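Local coordinates for protein MmeI (Methylophilus methylotrophus, PDB 5HR4) that is a Type IIL restriction-modification enzyme that binds DNA and probably methylates adenine at N6 using S-adenosyl-L-methionine, at residues F195-E200 and L280-L285; T202-K207 and T429-N434; K207-E212 and A252-I257; A425-D430 and I448-T453. All blocks are in the same frame, centred on the assembly; numbering follows the deposited sequence.

Contact 1 of 4, residues F195-E200 and L280-L285; sequences FCLFAE and LDLCSL. With CA (calcium ion), chain G.
Leu197 of helix 183-200 meets Leu282 and Cys283 of helix 273-283, a helix-helix packing that runs straight into a calcium site. It illustrates how a buried apolar interface can border a metal. The two branches of Leu197 divide the work: CD1 lies against CB of Leu282 (4.0 Å), while CD2 reaches SG of Cys283 (3.5 Å). Leu197 holds CG anti to its carbonyl carbon (chi1 -67°), which sends both methyls across to the facing helix. SG of Cys283 faces Leu197 and Glu200, while the backbone O of the same residue binds the calcium. OE2 of Glu200 lies 3.4 Å from SG of Cys283, the chain extended beyond CG; OE1 accepts from the backbone N of Gln211. Asp201 OD2 and Gln158 OE1 also bind the calcium. From the 280-285 segment the calcium receives Cys283 O at 2.3 Å and Leu285 O at 2.2 Å.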
loop_
_atom_site.group_PDB
_atom_site.type_symbol
_atom_site.label_atom_id
_atom_site.label_comp_id
_atom_site.label_asym_id
_atom_site.label_seq_id
_atom_site.Cartn_x
_atom_site.Cartn_y
_atom_site.Cartn_z
ATOM N N PHE A 195 -10.377 -11.697 -25.097
ATOM C CA PHE A 195 -10.794 -10.851 -26.207
ATOM C C PHE A 195 -11.960 -11.480 -26.948
ATOM O O PHE A 195 -12.905 -10.791 -27.335
ATOM C CB PHE A 195 -9.620 -10.601 -27.146
ATOM C CG PHE A 195 -9.998 -9.886 -28.406
ATOM C CD1 PHE A 195 -10.499 -10.582 -29.490
ATOM C CD2 PHE A 195 -9.835 -8.520 -28.509
ATOM C CE1 PHE A 195 -10.847 -9.938 -30.638
ATOM C CE2 PHE A 195 -10.177 -7.860 -29.667
ATOM C CZ PHE A 195 -10.685 -8.569 -30.738
ATOM N N CYS A 196 -11.926 -12.790 -27.149
ATOM C CA CYS A 196 -13.049 -13.418 -27.829
ATOM C C CYS A 196 -14.334 -13.280 -27.014
ATOM O O CYS A 196 -15.405 -13.040 -27.583
ATOM C CB CYS A 196 -12.731 -14.880 -28.137
ATOM S SG CYS A 196 -11.492 -15.063 -29.441
ATOM N N LEU A 197 -14.253 -13.416 -25.683
ATOM C CA LEU A 197 -15.469 -13.302 -24.885
ATOM C C LEU A 197 -16.051 -11.901 -24.990
ATOM O O LEU A 197 -17.262 -11.734 -25.151
ATOM C CB LEU A 197 -15.196 -13.673 -23.429
ATOM C CG LEU A 197 -14.847 -15.146 -23.238
ATOM C CD1 LEU A 197 -14.273 -15.360 -21.873
ATOM C CD2 LEU A 197 -16.073 -16.009 -23.440
ATOM N N PHE A 198 -15.194 -10.884 -24.955
ATOM C CA PHE A 198 -15.658 -9.517 -25.142
ATOM C C PHE A 198 -16.197 -9.296 -26.556
ATOM O O PHE A 198 -17.182 -8.567 -26.750
ATOM C CB PHE A 198 -14.515 -8.550 -24.835
ATOM C CG PHE A 198 -14.820 -7.120 -25.166
ATOM C CD1 PHE A 198 -15.539 -6.329 -24.276
ATOM C CD2 PHE A 198 -14.389 -6.559 -26.367
ATOM C CE1 PHE A 198 -15.813 -4.986 -24.563
ATOM C CE2 PHE A 198 -14.654 -5.232 -26.666
ATOM C CZ PHE A 198 -15.375 -4.438 -25.760
ATOM N N ALA A 199 -15.574 -9.932 -27.554
ATOM C CA ALA A 199 -15.874 -9.603 -28.942
ATOM C C ALA A 199 -17.246 -10.107 -29.366
ATOM O O ALA A 199 -17.938 -9.435 -30.145
ATOM C CB ALA A 199 -14.797 -10.160 -29.872
ATOM N N GLU A 200 -17.661 -11.288 -28.898
ATOM C CA GLU A 200 -18.950 -11.795 -29.362
ATOM C C GLU A 200 -20.120 -11.045 -28.731
ATOM O O GLU A 200 -21.232 -11.079 -29.275
ATOM C CB GLU A 200 -19.082 -13.293 -29.100
ATOM C CG GLU A 200 -19.090 -13.706 -27.646
ATOM C CD GLU A 200 -19.179 -15.228 -27.510
ATOM O OE1 GLU A 200 -19.588 -15.860 -28.517
ATOM O OE2 GLU A 200 -18.854 -15.785 -26.420
ATOM N N LEU A 280 -17.902 -22.274 -21.909
ATOM C CA LEU A 280 -19.247 -21.918 -22.346
ATOM C C LEU A 280 -19.971 -21.127 -21.262
ATOM O O LEU A 280 -20.763 -20.221 -21.551
ATOM C CB LEU A 280 -20.034 -23.177 -22.701
ATOM C CG LEU A 280 -19.718 -23.815 -24.044
ATOM C CD1 LEU A 280 -20.461 -25.145 -24.191
ATOM C CD2 LEU A 280 -20.075 -22.848 -25.156
ATOM N N ASP A 281 -19.710 -21.474 -20.003
ATOM C CA ASP A 281 -20.221 -20.705 -18.878
ATOM C C ASP A 281 -19.822 -19.240 -18.987
ATOM O O ASP A 281 -20.655 -18.343 -18.820
ATOM C CB ASP A 281 -19.685 -21.309 -17.592
ATOM C CG ASP A 281 -20.655 -21.230 -16.493
ATOM O OD1 ASP A 281 -20.735 -20.143 -15.880
ATOM O OD2 ASP A 281 -21.328 -22.259 -16.255
ATOM N N LEU A 282 -18.539 -18.978 -19.246
ATOM C CA LEU A 282 -18.098 -17.598 -19.401
ATOM C C LEU A 282 -18.767 -16.942 -20.608
ATOM O O LEU A 282 -19.119 -15.755 -20.564
ATOM C CB LEU A 282 -16.573 -17.550 -19.515
ATOM C CG LEU A 282 -15.776 -17.868 -18.244
ATOM C CD1 LEU A 282 -14.287 -17.837 -18.518
ATOM C CD2 LEU A 282 -16.118 -16.877 -17.145
ATOM N N CYS A 283 -18.972 -17.703 -21.689
ATOM C CA CYS A 283 -19.593 -17.121 -22.880
ATOM C C CYS A 283 -20.991 -16.611 -22.581
ATOM O O CYS A 283 -21.404 -15.571 -23.106
ATOM C CB CYS A 283 -19.663 -18.137 -24.021
ATOM S SG CYS A 283 -18.094 -18.603 -24.723
ATOM N N SER A 284 -21.745 -17.338 -21.757
ATOM C CA SER A 284 -23.142 -16.970 -21.580
ATOM C C SER A 284 -23.321 -15.653 -20.830
ATOM O O SER A 284 -24.427 -15.106 -20.851
ATOM C CB SER A 284 -23.901 -18.087 -20.871
ATOM O OG SER A 284 -23.456 -18.217 -19.542
ATOM N N LEU A 285 -22.275 -15.120 -20.198
ATOM C CA LEU A 285 -22.355 -13.803 -19.586
ATOM C C LEU A 285 -22.122 -12.709 -20.632
ATOM O O LEU A 285 -21.689 -12.962 -21.760
ATOM C CB LEU A 285 -21.343 -13.680 -18.455
ATOM C CG LEU A 285 -21.413 -14.787 -17.404
ATOM C CD1 LEU A 285 -20.336 -14.606 -16.345
ATOM C CD2 LEU A 285 -22.784 -14.842 -16.767
HETATM CA CA CA G . -21.767 -13.486 -23.930
HETATM O O HOH W 1 -22.188 -14.871 -25.852
#

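Contact 2 of 4, residues T202-K207 and T429-N434; sequences TTIFEK and TDHQMN
On helix 416-440 of the methyltransferase domain, the helix that follows strand 409-413 in its Rossmann-like sheet, His431 faces the connection between helices 183-200 and 209-217. The imidazole is the only side chain of 429-434 that touches Thr202, Thr203 and Ile204, so a single flat group carries this inter-domain contact. Ile204 covers one face: its CG1 lies 3.5 Å from the centroid of the His431 ring, 25° off the normal, a CH-pi contact displaced toward the rim on the NE2 side. The next carbon, CD1, follows over the same ring, 3.4 Å from CD2 of His431. Thr202 meets the edge, its CB in the ring plane and 4.0 Å from NE2 of His431. The histidine holds CG anti to the backbone N (chi1 -170°), which puts its face under Ile204 and its NE2 edge toward Thr202. Thr203 OG1 lies farther off and is hydrogen-bonded to Tyr444 OH instead. Replacing His431 with an alanine would probably open a gap beside Thr202 and take away the face on which Ile204 CG1 and CD1 lie. One turn along, Asn434 ND2 donates to Asp430 OD2 (2.8 Å) from above the carboxylate plane, and Arg447 forms a salt bridge with OD1. A connection between spacer helices thus rests on a helix of a Rossmann-like methyltransferase fold.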
loop_
_atom_site.group_PDB
_atom_site.type_symbol
_atom_site.label_atom_id
_atom_site.label_comp_id
_atom_site.label_asym_id
_atom_site.label_seq_id
_atom_site.Cartn_x
_atom_site.Cartn_y
_atom_site.Cartn_z
ATOM N N THR A 202 -20.121 -7.785 -28.295
ATOM C CA THR A 202 -20.125 -6.490 -28.930
ATOM C C THR A 202 -20.275 -6.762 -30.427
ATOM O O THR A 202 -20.621 -7.879 -30.846
ATOM C CB THR A 202 -18.853 -5.734 -28.535
ATOM O OG1 THR A 202 -18.799 -5.651 -27.096
ATOM C CG2 THR A 202 -18.870 -4.331 -29.101
ATOM N N THR A 203 -20.013 -5.760 -31.241
ATOM C CA THR A 203 -20.179 -5.907 -32.671
ATOM C C THR A 203 -18.890 -6.303 -33.374
ATOM O O THR A 203 -18.808 -6.183 -34.600
ATOM C CB THR A 203 -20.719 -4.606 -33.239
ATOM O OG1 THR A 203 -19.895 -3.531 -32.767
ATOM C CG2 THR A 203 -22.146 -4.407 -32.742
ATOM N N ILE A 204 -17.886 -6.768 -32.631
ATOM C CA ILE A 204 -16.632 -7.163 -33.259
ATOM C C ILE A 204 -16.809 -8.475 -34.013
ATOM O O ILE A 204 -16.514 -8.565 -35.210
ATOM C CB ILE A 204 -15.506 -7.261 -32.221
ATOM C CG1 ILE A 204 -15.271 -5.896 -31.585
ATOM C CG2 ILE A 204 -14.248 -7.734 -32.914
ATOM C CD1 ILE A 204 -14.161 -5.880 -30.580
ATOM N N PHE A 205 -17.257 -9.516 -33.312
ATOM C CA PHE A 205 -17.888 -10.664 -33.947
ATOM C C PHE A 205 -19.394 -10.425 -34.003
ATOM O O PHE A 205 -19.947 -9.671 -33.199
ATOM C CB PHE A 205 -17.648 -11.971 -33.177
ATOM C CG PHE A 205 -16.207 -12.296 -32.892
ATOM C CD1 PHE A 205 -15.170 -11.606 -33.483
ATOM C CD2 PHE A 205 -15.899 -13.344 -32.034
ATOM C CE1 PHE A 205 -13.847 -11.934 -33.209
ATOM C CE2 PHE A 205 -14.582 -13.682 -31.764
ATOM C CZ PHE A 205 -13.556 -12.976 -32.353
ATOM N N GLU A 206 -20.057 -11.093 -34.950
ATOM C CA GLU A 206 -21.502 -11.244 -34.873
ATOM C C GLU A 206 -21.874 -11.776 -33.501
ATOM O O GLU A 206 -21.160 -12.599 -32.927
ATOM C CB GLU A 206 -22.025 -12.218 -35.928
ATOM C CG GLU A 206 -21.940 -11.781 -37.375
ATOM C CD GLU A 206 -22.473 -12.868 -38.307
ATOM O OE1 GLU A 206 -23.513 -13.479 -37.955
ATOM O OE2 GLU A 206 -21.846 -13.141 -39.362
ATOM N N LYS A 207 -23.010 -11.316 -32.987
ATOM C CA LYS A 207 -23.423 -11.622 -31.625
ATOM C C LYS A 207 -23.315 -13.112 -31.342
ATOM O O LYS A 207 -23.891 -13.937 -32.058
ATOM C CB LYS A 207 -24.857 -11.134 -31.392
ATOM C CG LYS A 207 -25.218 -10.977 -29.919
ATOM C CD LYS A 207 -26.159 -9.783 -29.681
ATOM C CE LYS A 207 -26.266 -9.453 -28.180
ATOM N NZ LYS A 207 -27.235 -8.351 -27.866
ATOM N N THR A 429 -10.935 -1.341 -23.779
ATOM C CA THR A 429 -11.378 0.009 -23.461
ATOM C C THR A 429 -11.469 0.855 -24.725
ATOM O O THR A 429 -12.446 1.591 -24.919
ATOM C CB THR A 429 -10.457 0.665 -22.432
ATOM O OG1 THR A 429 -10.105 -0.290 -21.417
ATOM C CG2 THR A 429 -11.188 1.806 -21.775
ATOM N N ASP A 430 -10.476 0.742 -25.606
ATOM C CA ASP A 430 -10.560 1.389 -26.911
ATOM C C ASP A 430 -11.883 1.073 -27.583
ATOM O O ASP A 430 -12.646 1.980 -27.932
ATOM C CB ASP A 430 -9.399 0.942 -27.801
ATOM C CG ASP A 430 -9.465 1.554 -29.194
ATOM O OD1 ASP A 430 -9.167 2.763 -29.313
ATOM O OD2 ASP A 430 -9.794 0.831 -30.169
ATOM N N HIS A 431 -12.194 -0.218 -27.745
ATOM C CA HIS A 431 -13.444 -0.556 -28.418
ATOM C C HIS A 431 -14.658 -0.069 -27.644
ATOM O O HIS A 431 -15.633 0.390 -28.248
ATOM C CB HIS A 431 -13.577 -2.043 -28.625
ATOM C CG HIS A 431 -14.723 -2.400 -29.505
ATOM N ND1 HIS A 431 -14.819 -1.948 -30.806
ATOM C CD2 HIS A 431 -15.816 -3.168 -29.288
ATOM C CE1 HIS A 431 -15.920 -2.426 -31.355
ATOM N NE2 HIS A 431 -16.547 -3.162 -30.454
ATOM N N GLN A 432 -14.644 -0.205 -26.312
ATOM C CA GLN A 432 -15.753 0.314 -25.520
ATOM C C GLN A 432 -15.989 1.791 -25.806
ATOM O O GLN A 432 -17.132 2.216 -25.990
ATOM C CB GLN A 432 -15.498 0.091 -24.032
ATOM C CG GLN A 432 -16.104 -1.205 -23.513
ATOM C CD GLN A 432 -15.652 -1.518 -22.117
ATOM O OE1 GLN A 432 -14.631 -0.999 -21.664
ATOM N NE2 GLN A 432 -16.416 -2.357 -21.411
ATOM N N MET A 433 -14.912 2.577 -25.897
ATOM C CA MET A 433 -15.055 3.995 -26.194
ATOM C C MET A 433 -15.450 4.228 -27.648
ATOM O O MET A 433 -16.281 5.105 -27.936
ATOM C CB MET A 433 -13.766 4.738 -25.857
ATOM C CG MET A 433 -13.436 4.703 -24.383
ATOM S SD MET A 433 -14.824 5.189 -23.315
ATOM C CE MET A 433 -15.151 6.822 -23.927
ATOM N N ASN A 434 -14.874 3.470 -28.584
ATOM C CA ASN A 434 -15.293 3.624 -29.974
ATOM C C ASN A 434 -16.792 3.399 -30.107
ATOM O O ASN A 434 -17.468 4.116 -30.858
ATOM C CB ASN A 434 -14.512 2.674 -30.895
ATOM C CG ASN A 434 -13.016 2.889 -30.809
ATOM O OD1 ASN A 434 -12.555 3.990 -30.528
ATOM N ND2 ASN A 434 -12.245 1.823 -31.013
#

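Contact 3 of 4, residues K207-E212 and A252-I257; sequences KSLFQE and AAFPYI
Leu209 sets one methyl squarely on the ring of Phe254: CD2 stands 3.5 Å from the ring centroid and only 7° off the normal, a well-centred CH-pi contact. The same CD2 also touches CB of Ala253, at 3.6 Å, so one branch of the leucine lies against both the Phe254 ring and the methyl of the residue before it. CG of Leu209 is anti to the backbone N (chi1 -159°), a setting that swings the isobutyl group over the ring. Phe210 approaches differently, with its CA in the ring plane at the rim and its CB 4.4 Å from CE1 of Phe254. In the mainly helical spacer domain, the first turn of helix 209-217 is thereby fitted to the loop between helices 249-252 and 259-262. An alanine in place of Phe254 would probably strip Leu209 of the face it lies on and open a gap next to Phe210. Farther out, Phe205 meets the Phe254 ring edge-to-face, and Leu232 of helix 225-235 touches both phenylalanines, Phe210 and Phe254. Behind Leu209, Ser208 occupies the N-cap position without a side-chain capping bond, and its carbonyl O accepts from Glu212 N at 2.8 Å.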
loop_
_atom_site.group_PDB
_atom_site.type_symbol
_atom_site.label_atom_id
_atom_site.label_comp_id
_atom_site.label_asym_id
_atom_site.label_seq_id
_atom_site.Cartn_x
_atom_site.Cartn_y
_atom_site.Cartn_z
ATOM N N LYS A 207 -23.010 -11.316 -32.987
ATOM C CA LYS A 207 -23.423 -11.622 -31.625
ATOM C C LYS A 207 -23.315 -13.112 -31.342
ATOM O O LYS A 207 -23.891 -13.937 -32.058
ATOM C CB LYS A 207 -24.857 -11.134 -31.392
ATOM C CG LYS A 207 -25.218 -10.977 -29.919
ATOM C CD LYS A 207 -26.159 -9.783 -29.681
ATOM C CE LYS A 207 -26.266 -9.453 -28.180
ATOM N NZ LYS A 207 -27.235 -8.351 -27.866
ATOM N N SER A 208 -22.535 -13.445 -30.320
ATOM C CA SER A 208 -22.409 -14.804 -29.798
ATOM C C SER A 208 -21.745 -15.774 -30.779
ATOM O O SER A 208 -21.895 -16.991 -30.643
ATOM C CB SER A 208 -23.774 -15.345 -29.362
ATOM O OG SER A 208 -24.228 -14.671 -28.198
ATOM N N LEU A 209 -20.989 -15.275 -31.758
ATOM C CA LEU A 209 -20.447 -16.166 -32.779
ATOM C C LEU A 209 -19.468 -17.166 -32.178
ATOM O O LEU A 209 -19.472 -18.349 -32.535
ATOM C CB LEU A 209 -19.770 -15.353 -33.870
ATOM C CG LEU A 209 -19.644 -16.144 -35.156
ATOM C CD1 LEU A 209 -21.005 -16.266 -35.800
ATOM C CD2 LEU A 209 -18.661 -15.450 -36.065
ATOM N N PHE A 210 -18.634 -16.709 -31.248
ATOM C CA PHE A 210 -17.727 -17.608 -30.552
ATOM C C PHE A 210 -18.495 -18.686 -29.808
ATOM O O PHE A 210 -18.189 -19.876 -29.932
ATOM C CB PHE A 210 -16.842 -16.819 -29.593
ATOM C CG PHE A 210 -15.768 -17.634 -28.969
ATOM C CD1 PHE A 210 -15.025 -18.515 -29.739
ATOM C CD2 PHE A 210 -15.491 -17.526 -27.618
ATOM C CE1 PHE A 210 -14.041 -19.282 -29.173
ATOM C CE2 PHE A 210 -14.499 -18.281 -27.047
ATOM C CZ PHE A 210 -13.770 -19.159 -27.825
ATOM N N GLN A 211 -19.502 -18.288 -29.026
ATOM C CA GLN A 211 -20.251 -19.269 -28.249
ATOM C C GLN A 211 -20.968 -20.251 -29.158
ATOM O O GLN A 211 -20.942 -21.464 -28.917
ATOM C CB GLN A 211 -21.258 -18.584 -27.320
ATOM C CG GLN A 211 -22.089 -19.604 -26.530
ATOM C CD GLN A 211 -23.103 -18.967 -25.608
ATOM O OE1 GLN A 211 -22.897 -17.860 -25.118
ATOM N NE2 GLN A 211 -24.208 -19.667 -25.360
ATOM N N GLU A 212 -21.606 -19.752 -30.217
ATOM C CA GLU A 212 -22.340 -20.648 -31.100
ATOM C C GLU A 212 -21.403 -21.655 -31.744
ATOM O O GLU A 212 -21.733 -22.843 -31.838
ATOM C CB GLU A 212 -23.099 -19.850 -32.158
ATOM C CG GLU A 212 -24.291 -19.072 -31.592
ATOM C CD GLU A 212 -24.731 -17.906 -32.480
ATOM O OE1 GLU A 212 -24.509 -17.966 -33.719
ATOM O OE2 GLU A 212 -25.292 -16.927 -31.924
ATOM N N ALA A 252 -15.144 -18.805 -41.343
ATOM C CA ALA A 252 -14.995 -17.624 -42.184
ATOM C C ALA A 252 -15.814 -16.430 -41.683
ATOM O O ALA A 252 -15.559 -15.301 -42.104
ATOM C CB ALA A 252 -15.353 -17.980 -43.637
ATOM N N ALA A 253 -16.762 -16.632 -40.773
ATOM C CA ALA A 253 -17.519 -15.503 -40.251
ATOM C C ALA A 253 -16.722 -14.641 -39.282
ATOM O O ALA A 253 -17.196 -13.563 -38.918
ATOM C CB ALA A 253 -18.798 -15.998 -39.576
ATOM N N PHE A 254 -15.588 -15.048 -38.884
ATOM C CA PHE A 254 -14.852 -14.268 -37.893
ATOM C C PHE A 254 -13.960 -13.245 -38.575
ATOM O O PHE A 254 -13.283 -13.567 -39.551
ATOM C CB PHE A 254 -13.983 -15.170 -37.018
ATOM C CG PHE A 254 -14.753 -15.969 -36.029
ATOM C CD1 PHE A 254 -14.959 -15.490 -34.747
ATOM C CD2 PHE A 254 -15.285 -17.189 -36.377
ATOM C CE1 PHE A 254 -15.685 -16.224 -33.826
ATOM C CE2 PHE A 254 -16.008 -17.928 -35.464
ATOM C CZ PHE A 254 -16.214 -17.441 -34.187
ATOM N N PRO A 255 -13.913 -12.023 -38.070
ATOM C CA PRO A 255 -13.149 -10.977 -38.759
ATOM C C PRO A 255 -11.660 -11.194 -38.589
ATOM O O PRO A 255 -11.212 -11.919 -37.702
ATOM C CB PRO A 255 -13.594 -9.696 -38.045
ATOM C CG PRO A 255 -13.871 -10.181 -36.605
ATOM C CD PRO A 255 -14.438 -11.572 -36.759
ATOM N N TYR A 256 -10.898 -10.512 -39.431
ATOM C CA TYR A 256 -9.458 -10.373 -39.236
ATOM C C TYR A 256 -9.172 -9.363 -38.119
ATOM O O TYR A 256 -9.712 -8.246 -38.122
ATOM C CB TYR A 256 -8.821 -9.954 -40.568
ATOM C CG TYR A 256 -7.391 -9.452 -40.524
ATOM C CD1 TYR A 256 -6.335 -10.292 -40.164
ATOM C CD2 TYR A 256 -7.085 -8.138 -40.887
ATOM C CE1 TYR A 256 -5.015 -9.821 -40.138
ATOM C CE2 TYR A 256 -5.776 -7.661 -40.864
ATOM C CZ TYR A 256 -4.740 -8.500 -40.494
ATOM O OH TYR A 256 -3.434 -8.006 -40.471
ATOM N N ILE A 257 -8.338 -9.756 -37.145
ATOM C CA ILE A 257 -8.066 -8.930 -35.968
ATOM C C ILE A 257 -6.600 -8.468 -35.915
ATOM O O ILE A 257 -6.319 -7.284 -35.698
ATOM C CB ILE A 257 -8.464 -9.671 -34.672
ATOM C CG1 ILE A 257 -9.926 -10.100 -34.742
ATOM C CG2 ILE A 257 -8.262 -8.785 -33.464
ATOM C CD1 ILE A 257 -10.872 -8.942 -34.449
#

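Contact 4 of 4, residues A425-D430 and I448-T453; sequences ALWLTD and IPLKST
The indole of Trp427 has Leu450 over one face and Ser452 and Thr453 at its edge. This contact belongs to a beta-alpha-beta crossover of the Rossmann-like methyltransferase fold: helix 416-440 and the loop after it join the neighbouring parallel strands 409-413 and 455-458. Leu450 uses both methyls. CD2 makes a CH-pi contact with the five-membered ring of Trp427, 3.7 Å from its centroid and 21° off the normal, while CD1 sits higher over the centre of the indole. In the plane of the ring, Trp427 NE1 donates to Ser452 O at 2.7 Å with an N-H...O angle of 153°, meeting the carbonyl almost head-on. Farther along that edge, Thr453 CG2 touches Trp427 CZ2 at 3.8 Å, its side chain running alongside the tryptophan. CG of Trp427 is anti to the carbonyl carbon (chi1 -80°), which carries the indole out to the loop. Leu450 thus covers one face while the hydrogen bond fixes how the indole is turned. On the helix itself, Ala425 O accepts from Thr429 N at 3.0 Å and, from the opposite face of its carbonyl plane, from Thr429 OG1 at 2.6 Å.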
loop_
_atom_site.group_PDB
_atom_site.type_symbol
_atom_site.label_atom_id
_atom_site.label_comp_id
_atom_site.label_asym_id
_atom_site.label_seq_id
_atom_site.Cartn_x
_atom_site.Cartn_y
_atom_site.Cartn_z
ATOM N N ALA A 425 -6.471 -5.064 -21.972
ATOM C CA ALA A 425 -7.327 -4.108 -21.284
ATOM C C ALA A 425 -7.421 -2.797 -22.060
ATOM O O ALA A 425 -8.503 -2.206 -22.167
ATOM C CB ALA A 425 -6.808 -3.868 -19.867
ATOM N N LEU A 426 -6.306 -2.341 -22.629
ATOM C CA LEU A 426 -6.328 -1.095 -23.380
ATOM C C LEU A 426 -7.113 -1.237 -24.676
ATOM O O LEU A 426 -7.785 -0.296 -25.098
ATOM C CB LEU A 426 -4.903 -0.617 -23.648
ATOM C CG LEU A 426 -4.370 0.208 -22.479
ATOM C CD1 LEU A 426 -2.881 0.290 -22.495
ATOM C CD2 LEU A 426 -4.949 1.609 -22.566
ATOM N N TRP A 427 -7.063 -2.393 -25.330
ATOM C CA TRP A 427 -7.818 -2.512 -26.578
ATOM C C TRP A 427 -9.319 -2.629 -26.328
ATOM O O TRP A 427 -10.119 -2.053 -27.074
ATOM C CB TRP A 427 -7.340 -3.704 -27.386
ATOM C CG TRP A 427 -6.087 -3.469 -28.163
ATOM C CD1 TRP A 427 -5.818 -2.439 -29.030
ATOM C CD2 TRP A 427 -4.940 -4.322 -28.183
ATOM N NE1 TRP A 427 -4.560 -2.595 -29.567
ATOM C CE2 TRP A 427 -4.005 -3.749 -29.066
ATOM C CE3 TRP A 427 -4.610 -5.524 -27.529
ATOM C CZ2 TRP A 427 -2.772 -4.333 -29.310
ATOM C CZ3 TRP A 427 -3.397 -6.094 -27.769
ATOM C CH2 TRP A 427 -2.484 -5.500 -28.647
ATOM N N LEU A 428 -9.723 -3.387 -25.302
ATOM C CA LEU A 428 -11.143 -3.470 -24.965
ATOM C C LEU A 428 -11.692 -2.100 -24.570
ATOM O O LEU A 428 -12.793 -1.716 -24.991
ATOM C CB LEU A 428 -11.370 -4.476 -23.833
ATOM C CG LEU A 428 -10.741 -5.875 -23.926
ATOM C CD1 LEU A 428 -11.139 -6.743 -22.719
ATOM C CD2 LEU A 428 -11.062 -6.565 -25.258
ATOM N N THR A 429 -10.935 -1.341 -23.779
ATOM C CA THR A 429 -11.378 0.009 -23.461
ATOM C C THR A 429 -11.469 0.855 -24.725
ATOM O O THR A 429 -12.446 1.591 -24.919
ATOM C CB THR A 429 -10.457 0.665 -22.432
ATOM O OG1 THR A 429 -10.105 -0.290 -21.417
ATOM C CG2 THR A 429 -11.188 1.806 -21.775
ATOM N N ASP A 430 -10.476 0.742 -25.606
ATOM C CA ASP A 430 -10.560 1.389 -26.911
ATOM C C ASP A 430 -11.883 1.073 -27.583
ATOM O O ASP A 430 -12.646 1.980 -27.932
ATOM C CB ASP A 430 -9.399 0.942 -27.801
ATOM C CG ASP A 430 -9.465 1.554 -29.194
ATOM O OD1 ASP A 430 -9.167 2.763 -29.313
ATOM O OD2 ASP A 430 -9.794 0.831 -30.169
ATOM N N ILE A 448 -10.681 -1.999 -35.649
ATOM C CA ILE A 448 -10.376 -3.390 -35.962
ATOM C C ILE A 448 -10.029 -3.478 -37.441
ATOM O O ILE A 448 -10.789 -2.980 -38.272
ATOM C CB ILE A 448 -11.547 -4.334 -35.643
ATOM C CG1 ILE A 448 -11.991 -4.147 -34.183
ATOM C CG2 ILE A 448 -11.152 -5.785 -35.924
ATOM C CD1 ILE A 448 -10.936 -4.492 -33.187
ATOM N N PRO A 449 -8.923 -4.135 -37.826
ATOM C CA PRO A 449 -7.980 -4.856 -36.982
ATOM C C PRO A 449 -7.106 -3.951 -36.109
ATOM O O PRO A 449 -7.020 -2.731 -36.304
ATOM C CB PRO A 449 -7.124 -5.611 -38.015
ATOM C CG PRO A 449 -7.141 -4.751 -39.164
ATOM C CD PRO A 449 -8.548 -4.254 -39.241
ATOM N N LEU A 450 -6.427 -4.592 -35.165
ATOM C CA LEU A 450 -5.640 -3.901 -34.156
ATOM C C LEU A 450 -4.359 -3.373 -34.791
ATOM O O LEU A 450 -3.386 -4.108 -34.958
ATOM C CB LEU A 450 -5.358 -4.857 -33.001
ATOM C CG LEU A 450 -6.643 -5.359 -32.324
ATOM C CD1 LEU A 450 -6.382 -6.497 -31.344
ATOM C CD2 LEU A 450 -7.365 -4.192 -31.621
ATOM N N LYS A 451 -4.347 -2.094 -35.151
ATOM C CA LYS A 451 -3.153 -1.488 -35.727
ATOM C C LYS A 451 -2.321 -0.691 -34.725
ATOM O O LYS A 451 -1.142 -0.438 -34.986
ATOM C CB LYS A 451 -3.535 -0.589 -36.909
ATOM N N SER A 452 -2.891 -0.291 -33.599
ATOM C CA SER A 452 -2.197 0.491 -32.590
ATOM C C SER A 452 -1.897 -0.418 -31.409
ATOM O O SER A 452 -2.709 -1.284 -31.056
ATOM C CB SER A 452 -3.065 1.682 -32.151
ATOM O OG SER A 452 -2.285 2.834 -31.853
ATOM N N THR A 453 -0.716 -0.268 -30.818
ATOM C CA THR A 453 -0.440 -1.144 -29.705
ATOM C C THR A 453 0.174 -0.383 -28.533
ATOM O O THR A 453 1.040 0.493 -28.728
ATOM C CB THR A 453 0.472 -2.325 -30.108
ATOM O OG1 THR A 453 1.830 -1.885 -30.222
ATOM C CG2 THR A 453 0.021 -2.943 -31.444
#

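Overall arrangement
The four contacts lie next to one another where the spacer helices meet the methyltransferase domain, their centres about 10 to 17 Å apart; contact 2 spans the two. Contact 1 supplies two calcium ligands, and Phe210 of contact 3 and Thr202 of contact 2 have side chains about 8 and 9 Å from the ion. Contact 2 is tied to contact 1 by Ala199 O and Phe205 N, 3.2 Å apart, and shares helix 416-440 with contact 4. A probable backbone hydrogen bond from Leu450 N to Ile257 O, 2.7 Å, connects contacts 4 and 3. All four stand back from the DNA: its nearest atom is about 17 Å from contact 4 and 31 Å from contact 3.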